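Local atomic coordinates of oxalate--CoA ligase (Arabidopsis thaliana, PDB entry 5IE2), a protein that belongs to the ANL superfamily of AMP-binding enzymes, built from a large AMP-binding region and a smaller C-terminal domain. Residues A[202-207]-A[254-259]; A[244-249]-A[278-283]; A[19-24]-A[231-236]; A[319-324]-A[341-346]. All blocks are in the same frame, centred on the assembly; numbering follows the deposited sequence. Where two conformers were deposited one is given.

In the fold
From the N terminus, interaction 3 opens first: 19-24 closes a loop of more than 200 residues by pairing with 231-236. Interaction 1 starts within that loop, at 202-207, and ends beyond it at 254-259, so the two cross. Interaction 2 in turn opens at 244-249, before interaction 1 has closed, and ends at 278-283. Interactions 3 and 1 share the sheet in which strand 205-207 lies beside 231-234, while interaction 1 joins this sheet to the one that begins with strand 256-259. Interaction 2 packs helix 242-251 against the loop leading to strand 284-287. Interaction 4 follows in series, toward the opposite edge of that second sheet from strand 256-259, where 319-324 meets 341-346 near ATP.

Interaction 1: A[202-207]-A[254-259]; sequences ESDSTV and ATWYTA
One face of the Trp256 indole is covered by Thr206, whose CB stands 3.8 Å from the centroid of the five-membered ring in a CH-pi contact. Thr255 OG1 lies at the indole edge, in its plane, and the ring of Phe284 meets the indole at a shallow angle. Trp256 CG occupies the crowded position between backbone N and carbonyl carbon (chi1 67°), which brings the ring back across the neighbouring strand. The backbones are joined by Thr255 N, which donates to Ser205 O over 2.8 Å in an almost straight bond on a carbonyl lone pair; Trp256 N adds a weak bond to the same oxygen. Thr255 OG1 is gripped twice, donating to the anti lone pair of Asp204 OD1 (2.7 Å) and accepting from Ser205 N (3.1 Å). Thr206 OG1 donates to Trp256 O at 2.7 Å from above the carbonyl plane and accepts from a water that also bonds Val207 O and Thr258 N. The edge strands of two sheets are thus joined by backbone bonds at Ser205 O and by the hydroxyls of Thr255 and Thr206; the buried Asp204 carboxylate, bonded by the Thr255 hydroxyl and Thr201 N and paired with Arg283 in a salt bridge, is probably ionised.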
loop_
_atom_site.group_PDB
_atom_site.type_symbol
_atom_site.label_atom_id
_atom_site.label_comp_id
_atom_site.label_asym_id
_atom_site.label_seq_id
_atom_site.Cartn_x
_atom_site.Cartn_y
_atom_site.Cartn_z
ATOM N N GLU A 202 -17.359 2.027 13.526
ATOM C CA GLU A 202 -17.084 3.409 13.888
ATOM C C GLU A 202 -16.280 3.517 15.181
ATOM O O GLU A 202 -15.795 4.613 15.513
ATOM C CB GLU A 202 -18.404 4.193 14.009
ATOM C CG GLU A 202 -19.286 3.700 15.188
ATOM C CD GLU A 202 -20.225 2.514 14.860
ATOM O OE1 GLU A 202 -20.063 1.800 13.838
ATOM O OE2 GLU A 202 -21.174 2.280 15.659
ATOM N N SER A 203 -16.127 2.436 15.956
ATOM C CA SER A 203 -15.283 2.537 17.151
ATOM C C SER A 203 -13.796 2.264 16.873
ATOM O O SER A 203 -12.956 2.366 17.779
ATOM C CB SER A 203 -15.777 1.584 18.251
ATOM O OG SER A 203 -15.689 0.242 17.817
ATOM N N ASP A 204 -13.444 1.936 15.634
ATOM C CA ASP A 204 -12.027 1.685 15.351
ATOM C C ASP A 204 -11.227 2.973 15.134
ATOM O O ASP A 204 -11.765 4.056 14.895
ATOM C CB ASP A 204 -11.866 0.768 14.102
ATOM C CG ASP A 204 -12.206 -0.708 14.442
ATOM O OD1 ASP A 204 -11.591 -1.218 15.395
ATOM O OD2 ASP A 204 -13.157 -1.293 13.841
ATOM N N SER A 205 -9.907 2.829 15.240
ATOM C CA SER A 205 -9.024 3.957 15.209
ATOM C C SER A 205 -7.649 3.457 14.805
ATOM O O SER A 205 -7.235 2.398 15.277
ATOM C CB SER A 205 -8.959 4.601 16.607
ATOM O OG SER A 205 -7.862 5.485 16.682
ATOM N N THR A 206 -6.942 4.210 13.963
ATOM C CA THR A 206 -5.586 3.783 13.565
ATOM C C THR A 206 -4.658 4.966 13.354
ATOM O O THR A 206 -5.102 6.134 13.245
ATOM C CB THR A 206 -5.611 2.898 12.265
ATOM O OG1 THR A 206 -4.348 2.251 12.155
ATOM C CG2 THR A 206 -5.828 3.744 11.013
ATOM N N VAL A 207 -3.347 4.674 13.316
ATOM C CA VAL A 207 -2.326 5.675 12.997
ATOM C C VAL A 207 -1.717 5.277 11.657
ATOM O O VAL A 207 -1.335 4.125 11.505
ATOM C CB VAL A 207 -1.210 5.732 14.075
ATOM C CG1 VAL A 207 -0.016 6.615 13.604
ATOM C CG2 VAL A 207 -1.818 6.231 15.428
ATOM N N ALA A 254 -6.102 3.897 19.444
ATOM C CA ALA A 254 -6.020 2.992 18.269
ATOM C C ALA A 254 -6.434 1.571 18.618
ATOM O O ALA A 254 -6.219 1.086 19.743
ATOM C CB ALA A 254 -4.618 2.951 17.705
ATOM N N THR A 255 -7.029 0.910 17.617
ATOM C CA THR A 255 -7.496 -0.457 17.769
ATOM C C THR A 255 -6.816 -1.382 16.762
ATOM O O THR A 255 -7.013 -2.603 16.834
ATOM C CB THR A 255 -9.020 -0.573 17.561
ATOM O OG1 THR A 255 -9.351 -0.059 16.269
ATOM C CG2 THR A 255 -9.802 0.235 18.652
ATOM N N TRP A 256 -6.089 -0.803 15.805
ATOM C CA TRP A 256 -5.374 -1.651 14.821
ATOM C C TRP A 256 -4.349 -0.777 14.102
ATOM O O TRP A 256 -4.419 0.474 14.200
ATOM C CB TRP A 256 -6.398 -2.257 13.809
ATOM C CG TRP A 256 -7.026 -1.242 12.919
ATOM C CD1 TRP A 256 -7.950 -0.278 13.288
ATOM C CD2 TRP A 256 -6.777 -1.049 11.515
ATOM N NE1 TRP A 256 -8.303 0.476 12.187
ATOM C CE2 TRP A 256 -7.638 -0.001 11.077
ATOM C CE3 TRP A 256 -5.965 -1.724 10.565
ATOM C CZ2 TRP A 256 -7.695 0.430 9.714
ATOM C CZ3 TRP A 256 -6.021 -1.310 9.194
ATOM C CH2 TRP A 256 -6.858 -0.216 8.793
ATOM N N TYR A 257 -3.443 -1.396 13.315
ATOM C CA TYR A 257 -2.693 -0.652 12.312
ATOM C C TYR A 257 -2.307 -1.627 11.183
ATOM O O TYR A 257 -2.409 -2.862 11.340
ATOM C CB TYR A 257 -1.415 0.067 12.887
ATOM C CG TYR A 257 -0.211 -0.816 13.171
ATOM C CD1 TYR A 257 0.855 -0.915 12.260
ATOM C CD2 TYR A 257 -0.125 -1.536 14.361
ATOM C CE1 TYR A 257 1.966 -1.715 12.515
ATOM C CE2 TYR A 257 0.968 -2.327 14.641
ATOM C CZ TYR A 257 2.032 -2.407 13.715
ATOM O OH TYR A 257 3.121 -3.200 13.979
ATOM N N THR A 258 -1.896 -1.041 10.077
ATOM C CA THR A 258 -1.439 -1.836 8.939
ATOM C C THR A 258 -0.099 -1.288 8.490
ATOM O O THR A 258 0.134 -0.040 8.511
ATOM C CB THR A 258 -2.491 -1.810 7.788
ATOM O OG1 THR A 258 -2.052 -2.668 6.732
ATOM C CG2 THR A 258 -2.679 -0.383 7.221
ATOM N N ALA A 259 0.806 -2.187 8.080
ATOM C CA ALA A 259 2.110 -1.737 7.638
ATOM C C ALA A 259 2.688 -2.784 6.727
ATOM O O ALA A 259 2.122 -3.879 6.578
ATOM C CB ALA A 259 3.050 -1.468 8.823
HETATM O O HOH W 1 -2.524 1.976 10.125
#

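Interaction 2: A[244-249]-A[278-283]; sequences TFWPDM and EYPKLR
Phe245, on helix 242-251, reaches with CG anti to the backbone N (chi1 177°) under the neighbouring indole, so that its CE2 lies 3.6 Å from the plane of the Trp246 ring, over the centre. Trp246 projects toward 278-283 and carries most of the contact. Its other face receives the edge of Tyr279 in a T-shaped stack, the planes at 74° and the centroid of the indole five-membered ring 4.7 Å from that of the phenol; Tyr279 CE1 comes within 3.6 Å of Trp246 NE1. Pro280 meets the benzo half obliquely, its CD 3.7 Å from Trp246 CE3, and Leu282 CD1 touches the ring edge at CH2. The helix kinks at Pro247, whose N has no hydrogen to bond to the preceding turn. One helical turn beyond Trp246, Met249 folds at chi2 and chi3, bringing its CE to 3.8 Å from Leu282 CD2 and equally close to CD1, while its CG rests over the Phe245 ring. The Tyr279 hydroxyl bonds outside the pair, to His271 and Glu276. This apolar seam sets a helix against the returning limb of a beta-alpha-beta crossover, in which helix 261-273 connects the parallel strands 256-259 and 284-287.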
loop_
_atom_site.group_PDB
_atom_site.type_symbol
_atom_site.label_atom_id
_atom_site.label_comp_id
_atom_site.label_asym_id
_atom_site.label_seq_id
_atom_site.Cartn_x
_atom_site.Cartn_y
_atom_site.Cartn_z
ATOM N N THR A 244 7.435 8.156 17.780
ATOM C CA THR A 244 6.132 8.681 18.188
ATOM C C THR A 244 4.976 7.716 17.936
ATOM O O THR A 244 3.850 8.024 18.301
ATOM C CB THR A 244 5.787 9.988 17.473
ATOM O OG1 THR A 244 5.718 9.755 16.061
ATOM C CG2 THR A 244 6.857 11.077 17.794
ATOM N N PHE A 245 5.265 6.577 17.299
ATOM C CA PHE A 245 4.204 5.623 16.888
ATOM C C PHE A 245 3.327 5.190 18.053
ATOM O O PHE A 245 2.098 5.373 18.008
ATOM C CB PHE A 245 4.832 4.388 16.209
ATOM C CG PHE A 245 3.821 3.342 15.830
ATOM C CD1 PHE A 245 2.786 3.681 14.961
ATOM C CD2 PHE A 245 3.874 2.058 16.365
ATOM C CE1 PHE A 245 1.811 2.743 14.586
ATOM C CE2 PHE A 245 2.888 1.095 15.997
ATOM C CZ PHE A 245 1.863 1.452 15.116
ATOM N N TRP A 246 3.921 4.576 19.088
ATOM C CA TRP A 246 3.105 4.049 20.158
ATOM C C TRP A 246 2.495 5.155 21.003
ATOM O O TRP A 246 1.366 4.994 21.430
ATOM C CB TRP A 246 3.884 3.070 21.046
ATOM C CG TRP A 246 4.089 1.718 20.310
ATOM C CD1 TRP A 246 5.274 1.197 19.884
ATOM C CD2 TRP A 246 3.072 0.785 19.923
ATOM N NE1 TRP A 246 5.070 -0.012 19.251
ATOM C CE2 TRP A 246 3.721 -0.283 19.253
ATOM C CE3 TRP A 246 1.681 0.742 20.087
ATOM C CZ2 TRP A 246 3.025 -1.392 18.760
ATOM C CZ3 TRP A 246 0.975 -0.351 19.576
ATOM C CH2 TRP A 246 1.653 -1.414 18.927
ATOM N N PRO A 247 3.228 6.262 21.240
ATOM C CA PRO A 247 2.497 7.352 21.927
ATOM C C PRO A 247 1.235 7.828 21.194
ATOM O O PRO A 247 0.215 8.105 21.853
ATOM C CB PRO A 247 3.541 8.454 22.015
ATOM C CG PRO A 247 4.828 7.681 22.216
ATOM C CD PRO A 247 4.694 6.497 21.276
ATOM N N ASP A 248 1.307 7.925 19.864
ATOM C CA ASP A 248 0.122 8.278 19.070
ATOM C C ASP A 248 -0.953 7.199 19.121
ATOM O O ASP A 248 -2.146 7.521 19.215
ATOM C CB ASP A 248 0.497 8.556 17.615
ATOM C CG ASP A 248 1.124 9.950 17.409
ATOM O OD1 ASP A 248 1.043 10.790 18.346
ATOM O OD2 ASP A 248 1.695 10.194 16.316
ATOM N N MET A 249 -0.541 5.935 19.033
ATOM C CA MET A 249 -1.509 4.835 19.067
ATOM C C MET A 249 -2.255 4.860 20.400
ATOM O O MET A 249 -3.453 4.576 20.447
ATOM C CB MET A 249 -0.825 3.475 18.890
ATOM C CG MET A 249 -0.209 3.250 17.493
ATOM S SD MET A 249 -1.467 2.751 16.239
ATOM C CE MET A 249 -1.792 1.025 16.756
ATOM N N GLU A 278 3.643 0.199 28.826
ATOM C CA GLU A 278 2.453 -0.583 28.462
ATOM C C GLU A 278 1.987 -0.306 27.014
ATOM O O GLU A 278 2.107 0.808 26.513
ATOM C CB GLU A 278 1.286 -0.331 29.416
ATOM C CG GLU A 278 0.701 1.053 29.346
ATOM C CD GLU A 278 -0.448 1.228 30.327
ATOM O OE1 GLU A 278 -0.946 2.365 30.478
ATOM O OE2 GLU A 278 -0.902 0.208 30.891
ATOM N N TYR A 279 1.434 -1.330 26.374
ATOM C CA TYR A 279 0.929 -1.216 24.996
ATOM C C TYR A 279 -0.567 -1.259 24.981
ATOM O O TYR A 279 -1.165 -1.914 25.821
ATOM C CB TYR A 279 1.476 -2.351 24.118
ATOM C CG TYR A 279 2.925 -2.186 23.836
ATOM C CD1 TYR A 279 3.355 -1.280 22.884
ATOM C CD2 TYR A 279 3.893 -2.933 24.545
ATOM C CE1 TYR A 279 4.700 -1.091 22.629
ATOM C CE2 TYR A 279 5.234 -2.766 24.304
ATOM C CZ TYR A 279 5.653 -1.842 23.359
ATOM O OH TYR A 279 7.017 -1.670 23.137
ATOM N N PRO A 280 -1.191 -0.590 24.006
ATOM C CA PRO A 280 -2.643 -0.722 23.906
ATOM C C PRO A 280 -3.026 -2.132 23.433
ATOM O O PRO A 280 -2.213 -2.802 22.783
ATOM C CB PRO A 280 -3.028 0.339 22.886
ATOM C CG PRO A 280 -1.784 0.540 22.061
ATOM C CD PRO A 280 -0.611 0.300 22.999
ATOM N N LYS A 281 -4.220 -2.599 23.800
ATOM C CA LYS A 281 -4.725 -3.888 23.317
ATOM C C LYS A 281 -5.361 -3.709 21.954
ATOM O O LYS A 281 -6.456 -3.194 21.877
ATOM C CB LYS A 281 -5.783 -4.484 24.260
ATOM C CG LYS A 281 -5.461 -5.871 24.811
ATOM C CD LYS A 281 -6.025 -6.070 26.267
ATOM C CE LYS A 281 -6.453 -7.530 26.563
ATOM N NZ LYS A 281 -6.825 -7.805 28.000
ATOM N N LEU A 282 -4.710 -4.157 20.893
ATOM C CA LEU A 282 -5.277 -3.959 19.534
ATOM C C LEU A 282 -6.155 -5.153 19.152
ATOM O O LEU A 282 -5.915 -6.284 19.605
ATOM C CB LEU A 282 -4.139 -3.813 18.534
ATOM C CG LEU A 282 -3.169 -2.704 18.846
ATOM C CD1 LEU A 282 -2.000 -2.662 17.795
ATOM C CD2 LEU A 282 -3.899 -1.331 18.925
ATOM N N ARG A 283 -7.154 -4.916 18.312
ATOM C CA ARG A 283 -7.944 -5.970 17.727
ATOM C C ARG A 283 -7.096 -6.851 16.801
ATOM O O ARG A 283 -7.235 -8.074 16.797
ATOM C CB ARG A 283 -9.129 -5.387 16.917
ATOM C CG ARG A 283 -10.255 -4.854 17.728
ATOM C CD ARG A 283 -11.617 -5.135 16.974
ATOM N NE ARG A 283 -11.731 -4.350 15.785
ATOM C CZ ARG A 283 -11.904 -4.838 14.557
ATOM N NH1 ARG A 283 -11.978 -6.156 14.311
ATOM N NH2 ARG A 283 -12.033 -3.979 13.572
#

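Interaction 3: A[19-24]-A[231-236]; sequences DRRALS and AVTLPA
Three backbone hydrogen bonds zip the two strands together in parallel. Leu234 N donates to Ser24 O over 2.8 Å at an N-H...O angle of 171°, although it approaches from above the carbonyl plane. Ser24 N reaches Val232 O at 2.9 Å, nearly along the C=O axis, and Val232 N donates to Ala22 O, so that Val232 bonds the residues on either side of Leu23. CA-H...O contacts from Ala231, Leu23 and Thr233 accompany the ladder. Above it, the Arg21 side chain runs out with CG anti to the backbone N (chi1 -172°) and bends at chi3, folding its guanidinium back over the strands. There NH1 donates to Ser24 OG at 2.9 Å, the oxygen tilted out of the guanidinium plane. NH2 donates a hydrogen bond to a water that also bonds Thr233 OG1. Ser24 OG has a further partner in Asn30.

The strands are neighbours in a four-stranded mixed sheet, where 21-25 is flanked on its other edge by the antiparallel strand 29-32. Toward that strand Ala22 and Leu23 both face Leu31, a classic beta bulge.

One face of the guanidinium lies flat on the methyl of Ala231, whose CB is 3.5 Å from Arg21 CZ. Ser24 and Thr233 point to the same side of the sheet. On the opposite side Leu23 and Val232 run alongside each other; Leu23 CD1 comes within 4.0 Å of Val232 CB and 4.1 Å of Leu234 CG. Helix 67-78 packs on Leu23 through Val67 and Val70, and helix 215-227 packs on Val232 through Leu222 and Ser225.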
loop_
_atom_site.group_PDB
_atom_site.type_symbol
_atom_site.label_atom_id
_atom_site.label_comp_id
_atom_site.label_asym_id
_atom_site.label_seq_id
_atom_site.Cartn_x
_atom_site.Cartn_y
_atom_site.Cartn_z
ATOM N N ASP A 19 -20.773 13.318 14.540
ATOM C CA ASP A 19 -19.942 13.897 15.606
ATOM C C ASP A 19 -18.860 12.874 16.070
ATOM O O ASP A 19 -18.170 13.089 17.070
ATOM C CB ASP A 19 -20.864 14.380 16.782
ATOM C CG ASP A 19 -20.561 15.846 17.280
ATOM O OD1 ASP A 19 -19.756 16.591 16.667
ATOM O OD2 ASP A 19 -21.129 16.251 18.341
ATOM N N ARG A 20 -18.685 11.758 15.359
ATOM C CA ARG A 20 -17.575 10.852 15.686
ATOM C C ARG A 20 -16.307 11.415 15.072
ATOM O O ARG A 20 -16.356 12.041 13.995
ATOM C CB ARG A 20 -17.833 9.443 15.147
ATOM C CG ARG A 20 -19.087 8.807 15.770
ATOM C CD ARG A 20 -18.933 7.310 15.786
ATOM N NE ARG A 20 -17.662 6.989 16.430
ATOM C CZ ARG A 20 -17.526 6.428 17.628
ATOM N NH1 ARG A 20 -18.611 6.070 18.303
ATOM N NH2 ARG A 20 -16.282 6.210 18.120
ATOM N N ARG A 21 -15.166 11.146 15.708
ATOM C CA ARG A 21 -13.902 11.584 15.155
ATOM C C ARG A 21 -13.621 10.864 13.813
ATOM O O ARG A 21 -13.841 9.642 13.693
ATOM C CB ARG A 21 -12.772 11.303 16.164
ATOM C CG ARG A 21 -11.414 11.913 15.770
ATOM C CD ARG A 21 -10.464 11.938 16.992
ATOM N NE ARG A 21 -10.170 10.584 17.416
ATOM C CZ ARG A 21 -9.165 9.855 16.912
ATOM N NH1 ARG A 21 -8.369 10.349 15.949
ATOM N NH2 ARG A 21 -8.963 8.639 17.383
ATOM N N ALA A 22 -13.116 11.641 12.844
ATOM C CA ALA A 22 -12.710 11.119 11.548
ATOM C C ALA A 22 -11.190 11.176 11.360
ATOM O O ALA A 22 -10.588 10.197 10.944
ATOM C CB ALA A 22 -13.408 11.906 10.416
ATOM N N LEU A 23 -10.581 12.343 11.606
ATOM C CA LEU A 23 -9.199 12.595 11.183
ATOM C C LEU A 23 -8.509 13.519 12.184
ATOM O O LEU A 23 -8.986 14.639 12.441
ATOM C CB LEU A 23 -9.183 13.241 9.778
ATOM C CG LEU A 23 -7.785 13.455 9.158
ATOM C CD1 LEU A 23 -7.178 12.124 8.871
ATOM C CD2 LEU A 23 -7.954 14.204 7.793
ATOM N N SER A 24 -7.401 13.044 12.753
ATOM C CA SER A 24 -6.587 13.838 13.673
ATOM C C SER A 24 -5.211 13.974 13.103
ATOM O O SER A 24 -4.770 13.138 12.298
ATOM C CB SER A 24 -6.485 13.179 15.062
ATOM O OG SER A 24 -7.741 13.129 15.681
ATOM N N ALA A 231 -11.824 6.321 12.875
ATOM C CA ALA A 231 -10.900 7.465 12.913
ATOM C C ALA A 231 -9.485 7.103 12.456
ATOM O O ALA A 231 -9.025 5.950 12.595
ATOM C CB ALA A 231 -10.832 8.056 14.351
ATOM N N VAL A 232 -8.829 8.114 11.931
ATOM C CA VAL A 232 -7.463 8.034 11.430
ATOM C C VAL A 232 -6.632 9.118 12.068
ATOM O O VAL A 232 -7.075 10.243 12.101
ATOM C CB VAL A 232 -7.476 8.251 9.869
ATOM C CG1 VAL A 232 -6.085 8.231 9.316
ATOM C CG2 VAL A 232 -8.323 7.156 9.205
ATOM N N THR A 233 -5.414 8.796 12.509
ATOM C CA THR A 233 -4.496 9.830 13.019
ATOM C C THR A 233 -3.273 9.901 12.136
ATOM O O THR A 233 -2.687 8.873 11.800
ATOM C CB THR A 233 -4.069 9.537 14.468
ATOM O OG1 THR A 233 -5.239 9.558 15.309
ATOM C CG2 THR A 233 -2.998 10.589 14.985
ATOM N N LEU A 234 -2.896 11.102 11.722
ATOM C CA LEU A 234 -1.656 11.316 10.979
ATOM C C LEU A 234 -0.578 11.765 11.970
ATOM O O LEU A 234 -0.832 12.655 12.803
ATOM C CB LEU A 234 -1.851 12.391 9.897
ATOM C CG LEU A 234 -3.097 12.136 9.014
ATOM C CD1 LEU A 234 -3.277 13.265 8.028
ATOM C CD2 LEU A 234 -2.851 10.765 8.324
ATOM N N PRO A 235 0.603 11.179 11.881
ATOM C CA PRO A 235 1.735 11.691 12.709
ATOM C C PRO A 235 2.037 13.191 12.465
ATOM O O PRO A 235 1.890 13.757 11.364
ATOM C CB PRO A 235 2.931 10.842 12.266
ATOM C CG PRO A 235 2.320 9.526 11.725
ATOM C CD PRO A 235 1.001 10.039 11.032
ATOM N N ALA A 236 2.468 13.852 13.541
ATOM C CA ALA A 236 2.724 15.293 13.508
ATOM C C ALA A 236 3.654 15.693 12.392
ATOM O O ALA A 236 3.526 16.770 11.796
ATOM C CB ALA A 236 3.305 15.762 14.891
HETATM O O HOH W 2 -6.961 7.469 15.123
#

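Interaction 4: A[319-324]-A[341-346]; sequences HLMSSN and VGQEMA. With ACY (acetic acid), chain E.
Gln343 NE2 is held by two carbonyl oxygens: it donates to Leu320 O across the contact at 3.0 Å and, at 170° and the same length, to Val341 O within its own segment. Both acceptors lie close to the amide plane, and with OE1 bonded to Asn369 the rotation of the amide is fixed. Gln343 CG sits in the crowded position between backbone N and carbonyl carbon (chi1 59°), from which the extended chain reaches over to Leu320 and Met321. A backbone bond from Val341 N to Met321 O, 3.0 Å long and in the carbonyl plane, lies beside it. Leu320 CD2 packs 4.0 Å from Val341 CB, while Met345, bent at chi3, brings its CE to Ser322 CB (4.0 Å) and alongside Met321 O. On the far end His319 ND1 donates to OXT of an acetic acid molecule at 2.7 Å, probably from the crystallisation liquor and also bound by Ser289; His319 NE2 is hydrogen-bonded to Arg286 NH1. Met321 and Ser322 both face Tyr312, a classic beta bulge where the strand turns a corner. The Met321 side chain comes about 5 Å from the bound ATP, so this bulged strand and its partner segment belong to the surroundings of the nucleotide pocket of an AMP-binding enzyme.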
loop_
_atom_site.group_PDB
_atom_site.type_symbol
_atom_site.label_atom_id
_atom_site.label_comp_id
_atom_site.label_asym_id
_atom_site.label_seq_id
_atom_site.Cartn_x
_atom_site.Cartn_y
_atom_site.Cartn_z
ATOM N N HIS A 319 -5.674 -2.209 -4.346
ATOM C CA HIS A 319 -5.150 -2.805 -3.102
ATOM C C HIS A 319 -5.707 -4.244 -2.892
ATOM O O HIS A 319 -5.316 -5.166 -3.612
ATOM C CB HIS A 319 -5.417 -1.864 -1.875
ATOM C CG HIS A 319 -4.647 -2.260 -0.639
ATOM N ND1 HIS A 319 -3.284 -2.493 -0.642
ATOM C CD2 HIS A 319 -5.072 -2.507 0.636
ATOM C CE1 HIS A 319 -2.905 -2.868 0.578
ATOM N NE2 HIS A 319 -3.967 -2.886 1.371
ATOM N N LEU A 320 -6.587 -4.452 -1.913
ATOM C CA LEU A 320 -6.840 -5.792 -1.371
ATOM C C LEU A 320 -7.339 -6.844 -2.413
ATOM O O LEU A 320 -8.335 -6.604 -3.145
ATOM C CB LEU A 320 -7.891 -5.672 -0.251
ATOM C CG LEU A 320 -8.309 -7.013 0.386
ATOM C CD1 LEU A 320 -7.157 -7.590 1.142
ATOM C CD2 LEU A 320 -9.515 -6.730 1.317
ATOM N N MET A 321 -6.665 -7.989 -2.432
ATOM C CA MET A 321 -7.150 -9.172 -3.136
ATOM C C MET A 321 -7.552 -10.277 -2.131
ATOM O O MET A 321 -8.693 -10.783 -2.164
ATOM C CB MET A 321 -6.072 -9.702 -4.099
ATOM C CG MET A 321 -5.888 -8.729 -5.299
ATOM S SD MET A 321 -4.550 -9.304 -6.385
ATOM C CE MET A 321 -3.092 -8.817 -5.400
ATOM N N SER A 322 -6.621 -10.638 -1.241
ATOM C CA SER A 322 -6.941 -11.695 -0.276
ATOM C C SER A 322 -6.444 -11.324 1.110
ATOM O O SER A 322 -5.498 -10.535 1.274
ATOM C CB SER A 322 -6.341 -13.089 -0.688
ATOM O OG SER A 322 -4.907 -13.105 -0.565
ATOM N N SER A 323 -7.056 -11.927 2.110
ATOM C CA SER A 323 -6.558 -11.735 3.478
ATOM C C SER A 323 -6.831 -12.911 4.390
ATOM O O SER A 323 -7.839 -13.602 4.249
ATOM C CB SER A 323 -7.203 -10.498 4.109
ATOM O OG SER A 323 -6.606 -10.239 5.385
ATOM N N ASN A 324 -5.949 -13.111 5.372
ATOM C CA ASN A 324 -6.317 -13.939 6.496
ATOM C C ASN A 324 -7.463 -13.254 7.222
ATOM O O ASN A 324 -7.530 -12.016 7.272
ATOM C CB ASN A 324 -5.109 -14.148 7.437
ATOM C CG ASN A 324 -4.096 -15.106 6.852
ATOM O OD1 ASN A 324 -4.229 -16.323 6.990
ATOM N ND2 ASN A 324 -3.069 -14.564 6.181
ATOM N N VAL A 341 -11.237 -11.768 -1.011
ATOM C CA VAL A 341 -12.278 -10.985 -0.336
ATOM C C VAL A 341 -13.054 -10.210 -1.410
ATOM O O VAL A 341 -12.499 -9.330 -2.031
ATOM C CB VAL A 341 -11.684 -10.002 0.702
ATOM C CG1 VAL A 341 -12.815 -9.133 1.417
ATOM C CG2 VAL A 341 -10.862 -10.748 1.746
ATOM N N GLY A 342 -14.326 -10.563 -1.620
ATOM C CA GLY A 342 -15.202 -9.782 -2.479
ATOM C C GLY A 342 -14.866 -9.815 -3.968
ATOM O O GLY A 342 -15.278 -8.940 -4.699
ATOM N N GLN A 343 -14.088 -10.809 -4.393
ATOM C CA GLN A 343 -13.702 -10.963 -5.780
ATOM C C GLN A 343 -13.364 -12.391 -6.042
ATOM O O GLN A 343 -13.121 -13.161 -5.112
ATOM C CB GLN A 343 -12.519 -10.078 -6.135
ATOM C CG GLN A 343 -11.265 -10.399 -5.254
ATOM C CD GLN A 343 -10.335 -9.183 -5.152
ATOM O OE1 GLN A 343 -9.494 -8.970 -6.023
ATOM N NE2 GLN A 343 -10.509 -8.372 -4.099
ATOM N N GLU A 344 -13.391 -12.769 -7.324
ATOM C CA GLU A 344 -12.974 -14.090 -7.734
ATOM C C GLU A 344 -11.491 -14.195 -7.897
ATOM O O GLU A 344 -10.829 -13.249 -8.313
ATOM C CB GLU A 344 -13.633 -14.455 -9.069
ATOM C CG GLU A 344 -15.136 -14.506 -8.977
ATOM C CD GLU A 344 -15.762 -14.804 -10.331
ATOM O OE1 GLU A 344 -15.765 -15.981 -10.695
ATOM O OE2 GLU A 344 -16.236 -13.859 -10.984
ATOM N N MET A 345 -10.985 -15.377 -7.618
ATOM C CA MET A 345 -9.559 -15.607 -7.754
ATOM C C MET A 345 -9.347 -17.057 -8.201
ATOM O O MET A 345 -10.029 -17.982 -7.723
ATOM C CB MET A 345 -8.859 -15.350 -6.420
ATOM C CG MET A 345 -7.385 -15.493 -6.529
ATOM S SD MET A 345 -6.652 -15.165 -4.884
ATOM C CE MET A 345 -7.393 -13.517 -4.491
ATOM N N ALA A 346 -8.408 -17.277 -9.109
ATOM C CA ALA A 346 -8.184 -18.618 -9.626
ATOM C C ALA A 346 -6.706 -18.805 -9.910
ATOM O O ALA A 346 -6.012 -17.837 -10.126
ATOM C CB ALA A 346 -8.968 -18.808 -10.853
HETATM C C ACY E . -0.327 -3.175 -2.043
HETATM O O ACY E . -0.189 -3.341 -0.776
HETATM O OXT ACY E . -1.421 -2.882 -2.609
HETATM C CH3 ACY E . 0.874 -3.393 -2.925
#